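Local coordinates for protein general negative regulator of transcription subunit 2 (Saccharomyces cerevisiae, PDB 4BY6) that serves as a core subunit of the CCR4-NOT complex, needed for its integrity, and takes part in mRNA deadenylation and in negative regulation of transcription, at residues Q102-F107 with E126-E131; R165-F170 with K178-F183. One frame throughout, in Å; residues are numbered along the deposited sequence.

How the interactions relate
Starting from the N terminus, the chain first reaches interaction 1, where Q102-F107 meets E126-E131. This contact closes a loop of 18 residues that holds helix 109-118, and so brings helix 101-104 against helix 123-134. From there the chain enters the antiparallel sheet. Interaction 2 comes later in the chain: R165-F170 pairs with K178-F183 across a hairpin turn with only seven residues between the segments. The two contacts follow in series, neither enclosing nor crossing the other. The centres of interactions 1 and 2 are about 24 Å apart, and the two do not touch. One ties together the helical part of the NOT2/NOT3/NOT5 C-terminal region, the other its antiparallel sheet.

Interaction 1 of 2, residues Q102-F107 with E126-E131; sequences QRVALF and ELTYLE
Ala-105 sits over the flat carboxylate of Glu-131, its CA 3.9 Å from Glu-131 CD and almost as near both oxygens. The other flat group, the Phe-107 ring, carries Arg-103 O over the centre of one face, 3.6 Å above the plane, and meets aromatic rings of another protein chain edge-to-face. In this helical part of the NOT-box domain, the short helix 101-104 and the type I turn from Val-104 to Phe-107 lie against helix 123-134. Val-104 uses both methyls: CG2 for Leu-127, CG1 for Thr-128 and Glu-131. Val-104 CG2 reaches Leu-127 CD1 at 4.1 Å. Val-104 CG1 is anti to the backbone N (chi1 176°); the Val-104 and Thr-128 side chains cross at about a right angle, with Val-104 CG1 4.2 Å from Thr-128 CG2 and Glu-131 CB equally near. The hydroxyl of Thr-128 turns back to its own helix, where Ile-124 O is a partner. No hydrogen bond runs directly between the two segments; Arg-135 bridges them instead, its NH1 bonded to Phe-107 O while its NE forms a salt bridge with Glu-131 OE2.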
ATOM      1  N   GLN E 102     -41.550  -7.250  17.565  1.00 49.34           N
ATOM      2  CA  GLN E 102     -41.511  -6.265  18.641  1.00 59.41           C
ATOM      3  C   GLN E 102     -40.153  -5.566  18.700  1.00 55.37           C
ATOM      4  O   GLN E 102     -40.084  -4.352  18.901  1.00 57.99           O
ATOM      5  CB  GLN E 102     -41.838  -6.934  19.976  1.00 80.41           C
ATOM      6  CG  GLN E 102     -43.293  -7.402  20.094  1.00108.19           C
ATOM      7  CD  GLN E 102     -43.585  -8.675  19.290  1.00126.42           C
ATOM      8  OE1 GLN E 102     -42.697  -9.231  18.630  1.00130.48           O
ATOM      9  NE2 GLN E 102     -44.835  -9.137  19.343  1.00129.77           N
ATOM     10  N   ARG E 103     -39.073  -6.310  18.490  1.00 44.51           N
ATOM     11  CA  ARG E 103     -37.765  -5.679  18.383  1.00 45.15           C
ATOM     12  C   ARG E 103     -37.610  -4.809  17.121  1.00 48.02           C
ATOM     13  O   ARG E 103     -37.091  -3.681  17.198  1.00 51.01           O
ATOM     14  CB  ARG E 103     -36.680  -6.731  18.393  1.00 43.94           C
ATOM     15  CG  ARG E 103     -36.108  -6.948  19.737  1.00 51.92           C
ATOM     16  CD  ARG E 103     -34.909  -7.823  19.643  1.00 56.95           C
ATOM     17  NE  ARG E 103     -35.233  -9.112  19.063  1.00 53.90           N
ATOM     18  CZ  ARG E 103     -34.315  -9.982  18.676  1.00 52.11           C
ATOM     19  NH1 ARG E 103     -33.025  -9.681  18.815  1.00 52.07           N
ATOM     20  NH2 ARG E 103     -34.689 -11.142  18.154  1.00 50.36           N
ATOM     21  N   VAL E 104     -38.074  -5.317  15.975  1.00 31.88           N
ATOM     22  CA  VAL E 104     -37.880  -4.599  14.718  1.00 30.59           C
ATOM     23  C   VAL E 104     -38.666  -3.273  14.717  1.00 37.10           C
ATOM     24  O   VAL E 104     -38.205  -2.246  14.215  1.00 40.75           O
ATOM     25  CB  VAL E 104     -38.271  -5.472  13.529  1.00 28.47           C
ATOM     26  CG1 VAL E 104     -38.164  -4.702  12.232  1.00 32.24           C
ATOM     27  CG2 VAL E 104     -37.364  -6.666  13.463  1.00 31.37           C
ATOM     28  N   ALA E 105     -39.823  -3.281  15.348  1.00 41.53           N
ATOM     29  CA  ALA E 105     -40.623  -2.075  15.483  1.00 44.09           C
ATOM     30  C   ALA E 105     -39.905  -0.915  16.171  1.00 48.58           C
ATOM     31  O   ALA E 105     -40.330   0.232  16.039  1.00 51.27           O
ATOM     32  CB  ALA E 105     -41.902  -2.400  16.260  1.00 35.73           C
ATOM     33  N   LEU E 106     -38.846  -1.201  16.924  1.00 47.74           N
ATOM     34  CA  LEU E 106     -38.177  -0.147  17.695  1.00 43.78           C
ATOM     35  C   LEU E 106     -37.202   0.630  16.838  1.00 44.06           C
ATOM     36  O   LEU E 106     -36.710   1.671  17.246  1.00 51.94           O
ATOM     37  CB  LEU E 106     -37.437  -0.730  18.896  1.00 43.04           C
ATOM     38  CG  LEU E 106     -38.318  -1.372  19.952  1.00 39.28           C
ATOM     39  CD1 LEU E 106     -37.441  -2.061  20.936  1.00 45.02           C
ATOM     40  CD2 LEU E 106     -39.086  -0.311  20.602  1.00 42.43           C
ATOM     41  N   PHE E 107     -36.927   0.113  15.647  1.00 40.29           N
ATOM     42  CA  PHE E 107     -35.910   0.702  14.790  1.00 43.81           C
ATOM     43  C   PHE E 107     -36.474   1.813  13.913  1.00 44.38           C
ATOM     44  O   PHE E 107     -37.651   1.785  13.540  1.00 38.08           O
ATOM     45  CB  PHE E 107     -35.280  -0.372  13.904  1.00 38.26           C
ATOM     46  CG  PHE E 107     -34.689  -1.514  14.667  1.00 42.43           C
ATOM     47  CD1 PHE E 107     -34.088  -1.304  15.907  1.00 43.64           C
ATOM     48  CD2 PHE E 107     -34.701  -2.802  14.140  1.00 38.07           C
ATOM     49  CE1 PHE E 107     -33.519  -2.369  16.609  1.00 41.55           C
ATOM     50  CE2 PHE E 107     -34.130  -3.869  14.840  1.00 30.97           C
ATOM     51  CZ  PHE E 107     -33.540  -3.647  16.066  1.00 35.06           C
ATOM     52  N   GLU E 126     -37.617 -10.036   5.559  1.00 42.04           N
ATOM     53  CA  GLU E 126     -39.069 -10.101   5.564  1.00 43.17           C
ATOM     54  C   GLU E 126     -39.701  -9.226   6.677  1.00 53.03           C
ATOM     55  O   GLU E 126     -40.749  -8.587   6.479  1.00 55.66           O
ATOM     56  CB  GLU E 126     -39.533 -11.543   5.719  1.00 42.37           C
ATOM     57  CG  GLU E 126     -41.042 -11.708   5.687  1.00 50.58           C
ATOM     58  CD  GLU E 126     -41.624 -11.570   4.287  1.00 56.43           C
ATOM     59  OE1 GLU E 126     -40.855 -11.585   3.297  1.00 58.78           O
ATOM     60  OE2 GLU E 126     -42.856 -11.421   4.183  1.00 60.18           O
ATOM     61  N   LEU E 127     -39.089  -9.212   7.853  1.00 43.90           N
ATOM     62  CA  LEU E 127     -39.664  -8.442   8.936  1.00 46.01           C
ATOM     63  C   LEU E 127     -39.544  -6.932   8.652  1.00 46.84           C
ATOM     64  O   LEU E 127     -40.486  -6.165   8.883  1.00 53.44           O
ATOM     65  CB  LEU E 127     -39.007  -8.825  10.261  1.00 46.52           C
ATOM     66  CG  LEU E 127     -39.367 -10.202  10.845  1.00 47.87           C
ATOM     67  CD1 LEU E 127     -38.836 -10.309  12.248  1.00 46.79           C
ATOM     68  CD2 LEU E 127     -40.869 -10.493  10.846  1.00 47.43           C
ATOM     69  N   THR E 128     -38.406  -6.506   8.118  1.00 34.36           N
ATOM     70  CA  THR E 128     -38.257  -5.100   7.759  1.00 33.74           C
ATOM     71  C   THR E 128     -39.174  -4.723   6.584  1.00 38.02           C
ATOM     72  O   THR E 128     -39.669  -3.610   6.504  1.00 46.28           O
ATOM     73  CB  THR E 128     -36.801  -4.751   7.416  1.00 31.92           C
ATOM     74  OG1 THR E 128     -36.280  -5.700   6.476  1.00 45.30           O
ATOM     75  CG2 THR E 128     -35.957  -4.777   8.678  1.00 32.72           C
ATOM     76  N   TYR E 129     -39.386  -5.640   5.658  1.00 39.01           N
ATOM     77  CA  TYR E 129     -40.357  -5.381   4.618  1.00 42.55           C
ATOM     78  C   TYR E 129     -41.746  -5.148   5.227  1.00 40.23           C
ATOM     79  O   TYR E 129     -42.445  -4.197   4.870  1.00 39.50           O
ATOM     80  CB  TYR E 129     -40.412  -6.540   3.618  1.00 38.13           C
ATOM     81  CG  TYR E 129     -41.635  -6.474   2.731  1.00 37.59           C
ATOM     82  CD1 TYR E 129     -41.653  -5.660   1.618  1.00 32.50           C
ATOM     83  CD2 TYR E 129     -42.795  -7.187   3.043  1.00 44.01           C
ATOM     84  CE1 TYR E 129     -42.766  -5.590   0.804  1.00 42.67           C
ATOM     85  CE2 TYR E 129     -43.917  -7.116   2.238  1.00 45.59           C
ATOM     86  CZ  TYR E 129     -43.896  -6.314   1.116  1.00 45.48           C
ATOM     87  OH  TYR E 129     -45.002  -6.211   0.301  1.00 50.03           O
ATOM     88  N   LEU E 130     -42.152  -6.018   6.143  1.00 37.44           N
ATOM     89  CA  LEU E 130     -43.491  -5.889   6.724  1.00 39.81           C
ATOM     90  C   LEU E 130     -43.649  -4.611   7.537  1.00 39.75           C
ATOM     91  O   LEU E 130     -44.699  -3.963   7.490  1.00 40.38           O
ATOM     92  CB  LEU E 130     -43.812  -7.093   7.598  1.00 30.84           C
ATOM     93  CG  LEU E 130     -43.876  -8.410   6.838  1.00 41.40           C
ATOM     94  CD1 LEU E 130     -43.911  -9.548   7.812  1.00 34.85           C
ATOM     95  CD2 LEU E 130     -45.076  -8.439   5.927  1.00 33.84           C
ATOM     96  N   GLU E 131     -42.598  -4.256   8.274  1.00 38.65           N
ATOM     97  CA  GLU E 131     -42.605  -3.065   9.113  1.00 34.45           C
ATOM     98  C   GLU E 131     -42.608  -1.782   8.268  1.00 39.53           C
ATOM     99  O   GLU E 131     -43.309  -0.809   8.569  1.00 37.17           O
ATOM    100  CB  GLU E 131     -41.413  -3.093  10.051  1.00 27.90           C
ATOM    101  CG  GLU E 131     -41.286  -1.885  10.928  1.00 54.81           C
ATOM    102  CD  GLU E 131     -42.374  -1.782  11.973  1.00 53.02           C
ATOM    103  OE1 GLU E 131     -42.981  -2.817  12.328  1.00 56.78           O
ATOM    104  OE2 GLU E 131     -42.616  -0.650  12.441  1.00 48.79           O
TER

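Interaction 2 of 2, residues R165-F170 with K178-F183; sequences RGSYVF and KCQRDF
Phe-170 reaches back over Arg-181 to Phe-183, and its side chain is the one to follow. Phe-170 CB starts beside Cys-179 O, 3.8 Å away. CG lies anti to the carbonyl carbon (chi1 -72°), and the ring then extends over the Arg-181 chain: Phe-170 CD1 is 3.6 Å from Arg-181 NE, and Phe-170 CE1 is 3.7 Å from Arg-181 CD. The guanidinium lies over the ring face in a cation-pi contact, Arg-181 CZ 5.0 Å from the Phe-170 ring centroid. The two planes stand 81° apart, so the guanidinium offers its edge. At the tip, Phe-170 CZ points at the centre of the Phe-183 ring, 3.7 Å above its plane, in an edge-to-face pair with planes at 61°. An alanine at Phe-170 would probably leave the Arg-181 guanidinium without its aromatic partner and open a gap beside Phe-183. All this lies on one face of an antiparallel beta hairpin, strands 163-172 and 177-186, in a sheet consistent with the SH3-like fold of this family. Gly-166 with Phe-183, Tyr-168 with Arg-181 and Phe-170 with Cys-179 are its hydrogen-bonded pairs, each joined by two backbone bonds. Further along the same face Tyr-168 CD2 packs on Phe-183 CB at 3.7 Å, while its hydroxyl is bonded to Glu-164. On the opposite face Val-169 CG1 meets Lys-178 CB. There, too, the Gln-180 chain is bent at chi2, and Gln-180 NE2 donates to Ser-167 OG at 2.6 Å, the oxygen lying in the amide plane; Asp-150 OD1 is the second partner of that hydroxyl.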
ATOM      1  N   ARG E 165     -50.312   9.561 -10.718  1.00 45.62           N
ATOM      2  CA  ARG E 165     -49.253  10.541 -10.806  1.00 46.56           C
ATOM      3  C   ARG E 165     -49.238  11.319  -9.517  1.00 55.80           C
ATOM      4  O   ARG E 165     -50.267  11.828  -9.082  1.00 66.79           O
ATOM      5  CB  ARG E 165     -49.455  11.443 -12.019  1.00 49.39           C
ATOM      6  CG  ARG E 165     -48.231  12.201 -12.376  1.00 55.31           C
ATOM      7  CD  ARG E 165     -48.538  13.303 -13.339  1.00 75.64           C
ATOM      8  NE  ARG E 165     -47.596  14.391 -13.134  1.00 91.68           N
ATOM      9  CZ  ARG E 165     -47.607  15.523 -13.817  1.00107.62           C
ATOM     10  NH1 ARG E 165     -48.507  15.716 -14.775  1.00113.51           N
ATOM     11  NH2 ARG E 165     -46.709  16.456 -13.540  1.00116.50           N
ATOM     12  N   GLY E 166     -48.079  11.385  -8.874  1.00 59.48           N
ATOM     13  CA  GLY E 166     -48.017  12.034  -7.577  1.00 50.56           C
ATOM     14  C   GLY E 166     -46.628  12.382  -7.107  1.00 52.62           C
ATOM     15  O   GLY E 166     -45.646  12.136  -7.801  1.00 62.79           O
ATOM     16  N   SER E 167     -46.545  12.940  -5.906  1.00 52.54           N
ATOM     17  CA  SER E 167     -45.268  13.303  -5.317  1.00 44.21           C
ATOM     18  C   SER E 167     -44.843  12.262  -4.287  1.00 43.32           C
ATOM     19  O   SER E 167     -45.629  11.865  -3.435  1.00 55.37           O
ATOM     20  CB  SER E 167     -45.349  14.682  -4.683  1.00 42.56           C
ATOM     21  OG  SER E 167     -44.104  15.013  -4.111  1.00 53.78           O
ATOM     22  N   TYR E 168     -43.591  11.826  -4.372  1.00 40.02           N
ATOM     23  CA  TYR E 168     -43.114  10.732  -3.545  1.00 34.41           C
ATOM     24  C   TYR E 168     -41.740  11.046  -3.014  1.00 36.95           C
ATOM     25  O   TYR E 168     -41.057  11.929  -3.517  1.00 44.24           O
ATOM     26  CB  TYR E 168     -43.077   9.423  -4.344  1.00 36.09           C
ATOM     27  CG  TYR E 168     -44.401   9.086  -4.966  1.00 40.27           C
ATOM     28  CD1 TYR E 168     -45.352   8.355  -4.265  1.00 41.58           C
ATOM     29  CD2 TYR E 168     -44.724   9.531  -6.236  1.00 38.72           C
ATOM     30  CE1 TYR E 168     -46.585   8.056  -4.827  1.00 36.56           C
ATOM     31  CE2 TYR E 168     -45.950   9.250  -6.796  1.00 41.91           C
ATOM     32  CZ  TYR E 168     -46.874   8.507  -6.092  1.00 40.30           C
ATOM     33  OH  TYR E 168     -48.095   8.214  -6.658  1.00 46.91           O
ATOM     34  N   VAL E 169     -41.347  10.304  -1.995  1.00 35.37           N
ATOM     35  CA  VAL E 169     -40.034  10.389  -1.394  1.00 42.86           C
ATOM     36  C   VAL E 169     -39.436   9.011  -1.564  1.00 48.30           C
ATOM     37  O   VAL E 169     -39.991   8.036  -1.046  1.00 47.97           O
ATOM     38  CB  VAL E 169     -40.103  10.792   0.111  1.00 43.01           C
ATOM     39  CG1 VAL E 169     -38.726  10.915   0.708  1.00 43.27           C
ATOM     40  CG2 VAL E 169     -40.829  12.071   0.266  1.00 33.77           C
ATOM     41  N   PHE E 170     -38.356   8.930  -2.343  1.00 53.24           N
ATOM     42  CA  PHE E 170     -37.618   7.685  -2.592  1.00 47.26           C
ATOM     43  C   PHE E 170     -36.414   7.541  -1.656  1.00 47.82           C
ATOM     44  O   PHE E 170     -35.704   8.513  -1.403  1.00 47.66           O
ATOM     45  CB  PHE E 170     -37.117   7.644  -4.029  1.00 44.51           C
ATOM     46  CG  PHE E 170     -38.184   7.437  -5.060  1.00 46.25           C
ATOM     47  CD1 PHE E 170     -38.977   8.485  -5.491  1.00 51.21           C
ATOM     48  CD2 PHE E 170     -38.357   6.190  -5.640  1.00 43.34           C
ATOM     49  CE1 PHE E 170     -39.956   8.279  -6.476  1.00 51.79           C
ATOM     50  CE2 PHE E 170     -39.324   5.985  -6.614  1.00 46.30           C
ATOM     51  CZ  PHE E 170     -40.125   7.026  -7.030  1.00 44.95           C
ATOM     52  N   LYS E 178     -33.225  10.637   1.620  1.00 52.42           N
ATOM     53  CA  LYS E 178     -34.577  10.625   1.090  1.00 50.54           C
ATOM     54  C   LYS E 178     -34.580  11.644  -0.034  1.00 54.62           C
ATOM     55  O   LYS E 178     -33.926  12.674   0.070  1.00 61.20           O
ATOM     56  CB  LYS E 178     -35.604  10.947   2.167  1.00 52.94           C
ATOM     57  CG  LYS E 178     -35.629   9.946   3.301  1.00 53.55           C
ATOM     58  CD  LYS E 178     -36.718  10.288   4.281  1.00 59.83           C
ATOM     59  CE  LYS E 178     -36.650   9.367   5.482  1.00 75.11           C
ATOM     60  NZ  LYS E 178     -37.884   9.453   6.314  1.00 84.06           N
ATOM     61  N   CYS E 179     -35.240  11.319  -1.136  1.00 56.78           N
ATOM     62  CA  CYS E 179     -35.198  12.154  -2.325  1.00 60.77           C
ATOM     63  C   CYS E 179     -36.621  12.351  -2.876  1.00 63.41           C
ATOM     64  O   CYS E 179     -37.269  11.383  -3.286  1.00 63.20           O
ATOM     65  CB  CYS E 179     -34.268  11.526  -3.379  1.00 53.28           C
ATOM     66  SG  CYS E 179     -34.275  12.353  -5.008  1.00106.90           S
ATOM     67  N   GLN E 180     -37.112  13.591  -2.868  1.00 59.30           N
ATOM     68  CA  GLN E 180     -38.454  13.855  -3.378  1.00 49.10           C
ATOM     69  C   GLN E 180     -38.474  13.893  -4.916  1.00 49.58           C
ATOM     70  O   GLN E 180     -37.535  14.369  -5.565  1.00 50.81           O
ATOM     71  CB  GLN E 180     -39.004  15.149  -2.791  1.00 47.00           C
ATOM     72  CG  GLN E 180     -39.336  16.222  -3.832  1.00 70.34           C
ATOM     73  CD  GLN E 180     -40.722  16.055  -4.435  1.00 79.54           C
ATOM     74  OE1 GLN E 180     -40.963  16.408  -5.600  1.00 72.40           O
ATOM     75  NE2 GLN E 180     -41.645  15.512  -3.640  1.00 85.79           N
ATOM     76  N   ARG E 181     -39.572  13.400  -5.485  1.00 45.99           N
ATOM     77  CA  ARG E 181     -39.706  13.227  -6.923  1.00 43.68           C
ATOM     78  C   ARG E 181     -41.182  13.227  -7.361  1.00 55.49           C
ATOM     79  O   ARG E 181     -42.026  12.587  -6.724  1.00 55.17           O
ATOM     80  CB  ARG E 181     -39.052  11.917  -7.321  1.00 39.19           C
ATOM     81  CG  ARG E 181     -38.792  11.755  -8.763  1.00 55.84           C
ATOM     82  CD  ARG E 181     -38.345  10.342  -9.052  1.00 67.52           C
ATOM     83  NE  ARG E 181     -37.200   9.898  -8.256  1.00 69.31           N
ATOM     84  CZ  ARG E 181     -35.932  10.076  -8.608  1.00 69.39           C
ATOM     85  NH1 ARG E 181     -35.654  10.734  -9.730  1.00 59.44           N
ATOM     86  NH2 ARG E 181     -34.952   9.609  -7.832  1.00 71.33           N
ATOM     87  N   ASP E 182     -41.496  13.946  -8.437  1.00 61.00           N
ATOM     88  CA  ASP E 182     -42.809  13.818  -9.066  1.00 53.97           C
ATOM     89  C   ASP E 182     -42.737  12.610  -9.976  1.00 52.85           C
ATOM     90  O   ASP E 182     -41.781  12.437 -10.728  1.00 56.65           O
ATOM     91  CB  ASP E 182     -43.195  15.061  -9.859  1.00 55.01           C
ATOM     92  CG  ASP E 182     -43.494  16.242  -8.963  1.00 68.47           C
ATOM     93  OD1 ASP E 182     -44.458  16.163  -8.169  1.00 73.62           O
ATOM     94  OD2 ASP E 182     -42.776  17.260  -9.065  1.00 75.27           O
ATOM     95  N   PHE E 183     -43.706  11.724  -9.872  1.00 41.26           N
ATOM     96  CA  PHE E 183     -43.494  10.428 -10.471  1.00 39.35           C
ATOM     97  C   PHE E 183     -44.791   9.847 -10.993  1.00 51.74           C
ATOM     98  O   PHE E 183     -45.862  10.017 -10.370  1.00 51.25           O
ATOM     99  CB  PHE E 183     -42.860   9.507  -9.448  1.00 33.81           C
ATOM    100  CG  PHE E 183     -42.199   8.308 -10.028  1.00 52.47           C
ATOM    101  CD1 PHE E 183     -40.893   8.368 -10.476  1.00 58.74           C
ATOM    102  CD2 PHE E 183     -42.866   7.103 -10.093  1.00 46.91           C
ATOM    103  CE1 PHE E 183     -40.276   7.250 -10.992  1.00 59.81           C
ATOM    104  CE2 PHE E 183     -42.252   5.990 -10.589  1.00 46.88           C
ATOM    105  CZ  PHE E 183     -40.964   6.060 -11.052  1.00 52.31           C
TER